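Local coordinates for lipoprotein (Clostridium difficile, PDB 4OTE), which probably binds methionine outside the cell membrane as the substrate-binding lipoprotein of a transporter, with selenomethionine bound in its pocket, at residues Glu99-Gly103 with Pro146-Gln150; Asp104-Ile108 with Asp165-Phe170. All blocks are in the same frame, centred on the assembly; numbering follows the deposited sequence. Where two conformers were deposited one is given.

Contact 1. Residues Glu99-Gly103 with Pro146-Gln150; sequences EFKKG and PKGIQ. With ZN (zinc ion), chain E.
K102 NZ donates to P146 O at 2.7 Å, and G103 N to G148 O at 3.3 Å with an N-H...O angle of 150°; these two hydrogen bonds tie the loops 99-103 and 146-150 together. Between them the carbonyl of K147 faces K102, whose CA lies 3.2 Å from K147 O in a CA-H...O contact, and the CA atoms come nearest at K102 and G148, 4.7 Å apart. The K102 CA-CB bond points away from the other loop, but the side chain curls back (chi1 -108°, chi2 78°) to bring its amine to P146. The two runs are not aligned as strands: their end-to-end directions differ by 62°. Both glycines have positive phi, 93/-19 at G103 and 46/53 at G148, and a CB on G148 would sit only 3.4 Å from K102 CG. K147, chi1 m and then extended, lays its chain along the backbone of F100, with CD 3.1 Å from F100 O. K101 turns outward to a salt bridge with D104. On the buried side F100 (chi1 -82°) meets I149 (m, m), CD1 to CD1 at 4.0 Å, and both side chains also touch I106. At the outer end E99 OE2 binds a zinc ion at 1.8 Å, while E99 OE1 accepts a hydrogen bond from K95 N. This is loop packing at the surface, with only F100 and I149 buried, remote from the selenomethionine pocket: two irregular entry loops meet just before they become the neighbouring parallel strands 105-109 and 150-154 of an alpha/beta lobe in a periplasmic-binding-protein fold.

Contact 2. Residues Asp104-Ile108 with Asp165-Phe170; sequences DTIAI and DVTAAF
T167 sets its side chain over the start of strand 105-109, with OG1 3.3 Å from D104 CB and accepting a hydrogen bond from T105 N at 3.1 Å (chi1 m). Just beyond it begins a parallel strand pair in the mixed five-stranded sheet of one lobe of the periplasmic-binding-protein fold. Segments 105-108 and 168-170 run 4.6 Å apart at closest approach, their directions 21° apart (signed crossing -21°), in the register I106 with A168 (CA-CA 5.0 Å) and A107 with A169 (4.5 Å). T105 O receives two amides, T167 N at 3.0 Å (135°) and A168 N at 3.3 Å (162°), because T167, at phi/psi -76/-47, is not yet extended. T105 OG1 (chi1 p) takes a further, weak bond from T167 N at 3.3 Å and lies 3.2 Å from V166 CA. From there the parallel pattern is regular: A107 N to A168 O at 3.0 Å, F170 N to A107 O at 3.2 Å, with CA-H...O contacts from I106 CA to A168 O (3.3 Å) and A169 CA to A107 O (3.5 Å). Side chains alternate between the sheet faces. I106 and A168 share one, where I106 CG2 reaches F170 CD2 at 4.4 Å and helix 112-124 covers I106 and F170 through L122. The other carries A107 and A169, backed by I159 and L163 beside A169. There the two alanines meet directly, A107 CB lying 4.2 Å from V166 CG2 and 3.7 Å from A169 CB.

Strand 105-109 joins the two contacts: 99-103 leads into it, and it lies in the sheet between 150-154, which follows the second loop of contact 1, and 168-171, the partner in contact 2. Contact 1 is thus the partly buried surface end of the sheet, where the strands begin, held by a lysine amine, one backbone bond and a single apolar touch; contact 2 is mostly buried and relies on repeated backbone bonds, threonine hydroxyls at the strand start, and apolar side chains including F170. They meet directly. Q150 N probably donates to D104 O (3.0 Å). I106 N probably donates to Q150 O (2.9 Å). F100 CE1 packs on T167 CG2 at 3.6 Å and F100 CZ on A168 CB at 3.7 Å.

Contact 1. Residues Glu99-Gly103 with Pro146-Gln150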
ATOM      1  N   GLU A  99      23.402  -7.703   8.387  1.00 45.47           N
ATOM      2  CA  GLU A  99      23.481  -8.855   9.288  1.00 47.06           C
ATOM      3  C   GLU A  99      22.869 -10.144   8.721  1.00 48.18           C
ATOM      4  O   GLU A  99      22.857 -11.166   9.406  1.00 48.59           O
ATOM      5  CB  GLU A  99      22.829  -8.508  10.632  1.00 47.17           C
ATOM      6  CG  GLU A  99      23.510  -7.345  11.339  1.00 48.85           C
ATOM      7  CD  GLU A  99      22.941  -7.065  12.719  1.00 49.54           C
ATOM      8  OE1 GLU A  99      21.750  -6.702  12.821  1.00 48.48           O
ATOM      9  OE2 GLU A  99      23.697  -7.183  13.707  1.00 50.10           O
ATOM     10  N   PHE A 100      22.367 -10.104   7.483  1.00 48.65           N
ATOM     11  CA  PHE A 100      21.871 -11.320   6.828  1.00 50.95           C
ATOM     12  C   PHE A 100      23.008 -12.331   6.643  1.00 54.05           C
ATOM     13  O   PHE A 100      24.142 -11.953   6.352  1.00 54.13           O
ATOM     14  CB  PHE A 100      21.212 -11.013   5.471  1.00 49.25           C
ATOM     15  CG  PHE A 100      19.781 -10.540   5.575  1.00 47.31           C
ATOM     16  CD1 PHE A 100      18.808 -11.341   6.166  1.00 46.32           C
ATOM     17  CD2 PHE A 100      19.404  -9.302   5.069  1.00 45.58           C
ATOM     18  CE1 PHE A 100      17.496 -10.908   6.264  1.00 45.38           C
ATOM     19  CE2 PHE A 100      18.090  -8.864   5.164  1.00 44.91           C
ATOM     20  CZ  PHE A 100      17.135  -9.668   5.761  1.00 44.28           C
ATOM     21  N   LYS A 101      22.691 -13.610   6.828  1.00 56.45           N
ATOM     22  CA  LYS A 101      23.664 -14.701   6.702  1.00 59.41           C
ATOM     23  C   LYS A 101      23.006 -15.926   6.064  1.00 59.09           C
ATOM     24  O   LYS A 101      21.797 -15.930   5.832  1.00 55.55           O
ATOM     25  CB  LYS A 101      24.241 -15.065   8.076  1.00 61.84           C
ATOM     26  CG  LYS A 101      23.197 -15.300   9.161  1.00 64.28           C
ATOM     27  CD  LYS A 101      23.624 -16.391  10.133  1.00 69.53           C
ATOM     28  CE  LYS A 101      22.740 -16.444  11.372  1.00 71.20           C
ATOM     29  NZ  LYS A 101      21.278 -16.421  11.078  1.00 69.65           N
ATOM     30  N   LYS A 102      23.807 -16.955   5.785  1.00 64.29           N
ATOM     31  CA  LYS A 102      23.304 -18.215   5.217  1.00 66.29           C
ATOM     32  C   LYS A 102      22.152 -18.793   6.033  1.00 63.65           C
ATOM     33  O   LYS A 102      22.215 -18.835   7.262  1.00 64.41           O
ATOM     34  CB  LYS A 102      24.420 -19.267   5.110  1.00 76.04           C
ATOM     35  CG  LYS A 102      24.891 -19.563   3.691  1.00 83.56           C
ATOM     36  CD  LYS A 102      25.828 -18.493   3.158  1.00 86.79           C
ATOM     37  CE  LYS A 102      26.443 -18.916   1.832  1.00 92.64           C
ATOM     38  NZ  LYS A 102      27.552 -18.014   1.416  1.00 95.20           N
ATOM     39  N   GLY A 103      21.102 -19.227   5.340  1.00 61.26           N
ATOM     40  CA  GLY A 103      19.957 -19.861   5.983  1.00 61.01           C
ATOM     41  C   GLY A 103      18.822 -18.917   6.338  1.00 58.87           C
ATOM     42  O   GLY A 103      17.692 -19.362   6.550  1.00 59.16           O
ATOM     43  N   PRO A 146      24.456 -14.603  -2.693  1.00 71.11           N
ATOM     44  CA  PRO A 146      25.629 -14.830  -1.839  1.00 74.28           C
ATOM     45  C   PRO A 146      25.308 -15.415  -0.466  1.00 75.76           C
ATOM     46  O   PRO A 146      25.934 -16.390  -0.053  1.00 80.32           O
ATOM     47  CB  PRO A 146      26.242 -13.425  -1.683  1.00 71.96           C
ATOM     48  CG  PRO A 146      25.228 -12.469  -2.218  1.00 70.07           C
ATOM     49  CD  PRO A 146      24.452 -13.236  -3.242  1.00 70.99           C
ATOM     50  N   LYS A 147      24.322 -14.839   0.214  1.00 73.92           N
ATOM     51  CA  LYS A 147      24.032 -15.199   1.601  1.00 72.93           C
ATOM     52  C   LYS A 147      22.924 -16.244   1.756  1.00 73.14           C
ATOM     53  O   LYS A 147      22.322 -16.348   2.823  1.00 76.29           O
ATOM     54  CB  LYS A 147      23.695 -13.938   2.394  1.00 71.24           C
ATOM     55  CG  LYS A 147      24.683 -12.816   2.136  1.00 71.59           C
ATOM     56  CD  LYS A 147      24.820 -11.880   3.317  1.00 70.42           C
ATOM     57  CE  LYS A 147      25.975 -10.921   3.110  1.00 69.98           C
ATOM     58  NZ  LYS A 147      25.800  -9.687   3.918  1.00 73.90           N
ATOM     59  N   GLY A 148      22.666 -17.014   0.700  1.00 70.95           N
ATOM     60  CA  GLY A 148      21.711 -18.123   0.749  1.00 73.87           C
ATOM     61  C   GLY A 148      20.397 -17.777   1.419  1.00 73.21           C
ATOM     62  O   GLY A 148      19.961 -18.469   2.342  1.00 76.71           O
ATOM     63  N   ILE A 149      19.771 -16.699   0.955  1.00 68.35           N
ATOM     64  CA  ILE A 149      18.501 -16.245   1.506  1.00 64.25           C
ATOM     65  C   ILE A 149      17.360 -17.078   0.937  1.00 63.29           C
ATOM     66  O   ILE A 149      17.230 -17.212  -0.279  1.00 64.69           O
ATOM     67  CB  ILE A 149      18.241 -14.756   1.179  1.00 63.40           C
ATOM     68  CG1 ILE A 149      19.358 -13.870   1.749  1.00 64.77           C
ATOM     69  CG2 ILE A 149      16.880 -14.312   1.708  1.00 61.23           C
ATOM     70  CD1 ILE A 149      19.524 -13.953   3.253  1.00 65.56           C
ATOM     71  N   GLN A 150      16.536 -17.630   1.825  1.00 61.68           N
ATOM     72  CA  GLN A 150      15.357 -18.392   1.425  1.00 61.75           C
ATOM     73  C   GLN A 150      14.136 -17.488   1.533  1.00 59.72           C
ATOM     74  O   GLN A 150      14.076 -16.618   2.404  1.00 57.34           O
ATOM     75  CB  GLN A 150      15.175 -19.629   2.308  1.00 64.99           C
ATOM     76  CG  GLN A 150      16.471 -20.351   2.650  1.00 70.13           C
ATOM     77  CD  GLN A 150      16.245 -21.705   3.293  1.00 73.76           C
ATOM     78  OE1 GLN A 150      15.347 -22.450   2.902  1.00 76.61           O
ATOM     79  NE2 GLN A 150      17.072 -22.037   4.280  1.00 76.25           N
TER
HETATM   80 ZN    ZN E 303      23.115  -6.265  15.190  0.57 27.19          ZN

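Contact 2. Residues Asp104-Ile108 with Asp165-Phe170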
ATOM      1  N   ASP A 104      19.108 -17.617   6.403  1.00 56.58           N
ATOM      2  CA  ASP A 104      18.101 -16.631   6.795  1.00 54.95           C
ATOM      3  C   ASP A 104      16.912 -16.634   5.834  1.00 53.69           C
ATOM      4  O   ASP A 104      17.066 -16.863   4.633  1.00 50.99           O
ATOM      5  CB  ASP A 104      18.705 -15.222   6.869  1.00 54.22           C
ATOM      6  CG  ASP A 104      19.593 -15.017   8.092  1.00 55.64           C
ATOM      7  OD1 ASP A 104      19.763 -15.957   8.897  1.00 59.01           O
ATOM      8  OD2 ASP A 104      20.127 -13.899   8.251  1.00 54.05           O
ATOM      9  N   THR A 105      15.727 -16.372   6.382  1.00 53.61           N
ATOM     10  CA  THR A 105      14.489 -16.417   5.619  1.00 54.62           C
ATOM     11  C   THR A 105      13.824 -15.042   5.562  1.00 51.75           C
ATOM     12  O   THR A 105      13.733 -14.348   6.579  1.00 50.43           O
ATOM     13  CB  THR A 105      13.504 -17.423   6.243  1.00 58.16           C
ATOM     14  OG1 THR A 105      13.217 -17.037   7.593  1.00 61.84           O
ATOM     15  CG2 THR A 105      14.091 -18.828   6.242  1.00 60.12           C
ATOM     16  N   ILE A 106      13.367 -14.655   4.372  1.00 50.76           N
ATOM     17  CA  ILE A 106      12.574 -13.439   4.201  1.00 48.98           C
ATOM     18  C   ILE A 106      11.155 -13.812   3.772  1.00 48.44           C
ATOM     19  O   ILE A 106      10.966 -14.513   2.776  1.00 48.78           O
ATOM     20  CB  ILE A 106      13.209 -12.474   3.171  1.00 49.55           C
ATOM     21  CG1 ILE A 106      14.583 -12.003   3.668  1.00 50.47           C
ATOM     22  CG2 ILE A 106      12.304 -11.266   2.930  1.00 46.59           C
ATOM     23  CD1 ILE A 106      15.314 -11.084   2.712  1.00 50.16           C
ATOM     24  N   ALA A 107      10.164 -13.352   4.534  1.00 46.83           N
ATOM     25  CA  ALA A 107       8.757 -13.534   4.174  1.00 46.16           C
ATOM     26  C   ALA A 107       8.337 -12.469   3.165  1.00 45.49           C
ATOM     27  O   ALA A 107       8.618 -11.285   3.352  1.00 46.82           O
ATOM     28  CB  ALA A 107       7.871 -13.470   5.408  1.00 45.37           C
ATOM     29  N   ILE A 108       7.666 -12.909   2.101  1.00 46.93           N
ATOM     30  CA  ILE A 108       7.222 -12.034   1.014  0.50 46.59           C
ATOM     31  C   ILE A 108       5.792 -12.400   0.598  1.00 46.79           C
ATOM     32  O   ILE A 108       5.376 -13.552   0.735  1.00 46.76           O
ATOM     33  CB  ILE A 108       8.170 -12.157  -0.205  0.50 47.68           C
ATOM     34  CG1 ILE A 108       9.590 -11.736   0.176  0.50 49.11           C
ATOM     35  CG2 ILE A 108       7.702 -11.303  -1.372  0.50 46.94           C
ATOM     36  CD1 ILE A 108      10.459 -11.396  -1.016  0.50 49.81           C
ATOM     37  N   ASP A 165       9.031 -16.161  13.330  1.00 59.13           N
ATOM     38  CA  ASP A 165       9.495 -17.414  12.729  1.00 61.06           C
ATOM     39  C   ASP A 165      10.403 -17.218  11.510  1.00 57.02           C
ATOM     40  O   ASP A 165      10.885 -18.198  10.940  1.00 57.43           O
ATOM     41  CB  ASP A 165       8.287 -18.268  12.330  1.00 65.62           C
ATOM     42  CG  ASP A 165       7.262 -18.390  13.446  1.00 69.51           C
ATOM     43  OD1 ASP A 165       7.665 -18.567  14.614  1.00 71.66           O
ATOM     44  OD2 ASP A 165       6.052 -18.304  13.153  1.00 74.88           O
ATOM     45  N   VAL A 166      10.625 -15.968  11.107  1.00 53.55           N
ATOM     46  CA  VAL A 166      11.506 -15.650   9.975  1.00 50.68           C
ATOM     47  C   VAL A 166      12.526 -14.589  10.379  1.00 47.54           C
ATOM     48  O   VAL A 166      12.411 -13.996  11.447  1.00 47.27           O
ATOM     49  CB  VAL A 166      10.713 -15.160   8.737  1.00 49.37           C
ATOM     50  CG1 VAL A 166       9.696 -16.208   8.306  1.00 49.55           C
ATOM     51  CG2 VAL A 166      10.031 -13.821   9.004  1.00 47.09           C
ATOM     52  N   THR A 167      13.525 -14.358   9.530  1.00 46.02           N
ATOM     53  CA  THR A 167      14.568 -13.373   9.826  1.00 46.22           C
ATOM     54  C   THR A 167      14.051 -11.956   9.617  1.00 43.53           C
ATOM     55  O   THR A 167      14.259 -11.093  10.463  1.00 44.17           O
ATOM     56  CB  THR A 167      15.825 -13.567   8.955  1.00 46.71           C
ATOM     57  OG1 THR A 167      16.262 -14.929   9.032  1.00 48.84           O
ATOM     58  CG2 THR A 167      16.954 -12.647   9.425  1.00 45.84           C
ATOM     59  N   ALA A 168      13.395 -11.729   8.482  1.00 41.97           N
ATOM     60  CA  ALA A 168      12.804 -10.432   8.153  1.00 39.92           C
ATOM     61  C   ALA A 168      11.580 -10.609   7.253  1.00 38.81           C
ATOM     62  O   ALA A 168      11.372 -11.685   6.698  1.00 38.09           O
ATOM     63  CB  ALA A 168      13.831  -9.547   7.470  1.00 39.08           C
ATOM     64  N   ALA A 169      10.779  -9.551   7.109  1.00 37.10           N
ATOM     65  CA  ALA A 169       9.580  -9.603   6.269  1.00 36.51           C
ATOM     66  C   ALA A 169       9.203  -8.236   5.690  1.00 34.11           C
ATOM     67  O   ALA A 169       9.266  -7.223   6.389  1.00 32.77           O
ATOM     68  CB  ALA A 169       8.413 -10.169   7.064  1.00 36.89           C
ATOM     69  N   PHE A 170       8.829  -8.223   4.411  1.00 33.31           N
ATOM     70  CA  PHE A 170       8.274  -7.030   3.762  1.00 33.38           C
ATOM     71  C   PHE A 170       6.782  -6.933   4.084  1.00 32.90           C
ATOM     72  O   PHE A 170       6.023  -7.857   3.777  1.00 32.13           O
ATOM     73  CB  PHE A 170       8.448  -7.094   2.237  1.00 34.87           C
ATOM     74  CG  PHE A 170       9.790  -6.611   1.745  1.00 36.69           C
ATOM     75  CD1 PHE A 170      10.120  -5.265   1.798  1.00 36.05           C
ATOM     76  CD2 PHE A 170      10.705  -7.497   1.191  1.00 38.98           C
ATOM     77  CE1 PHE A 170      11.345  -4.814   1.333  1.00 36.95           C
ATOM     78  CE2 PHE A 170      11.933  -7.051   0.729  1.00 39.32           C
ATOM     79  CZ  PHE A 170      12.251  -5.707   0.795  1.00 37.83           C
TER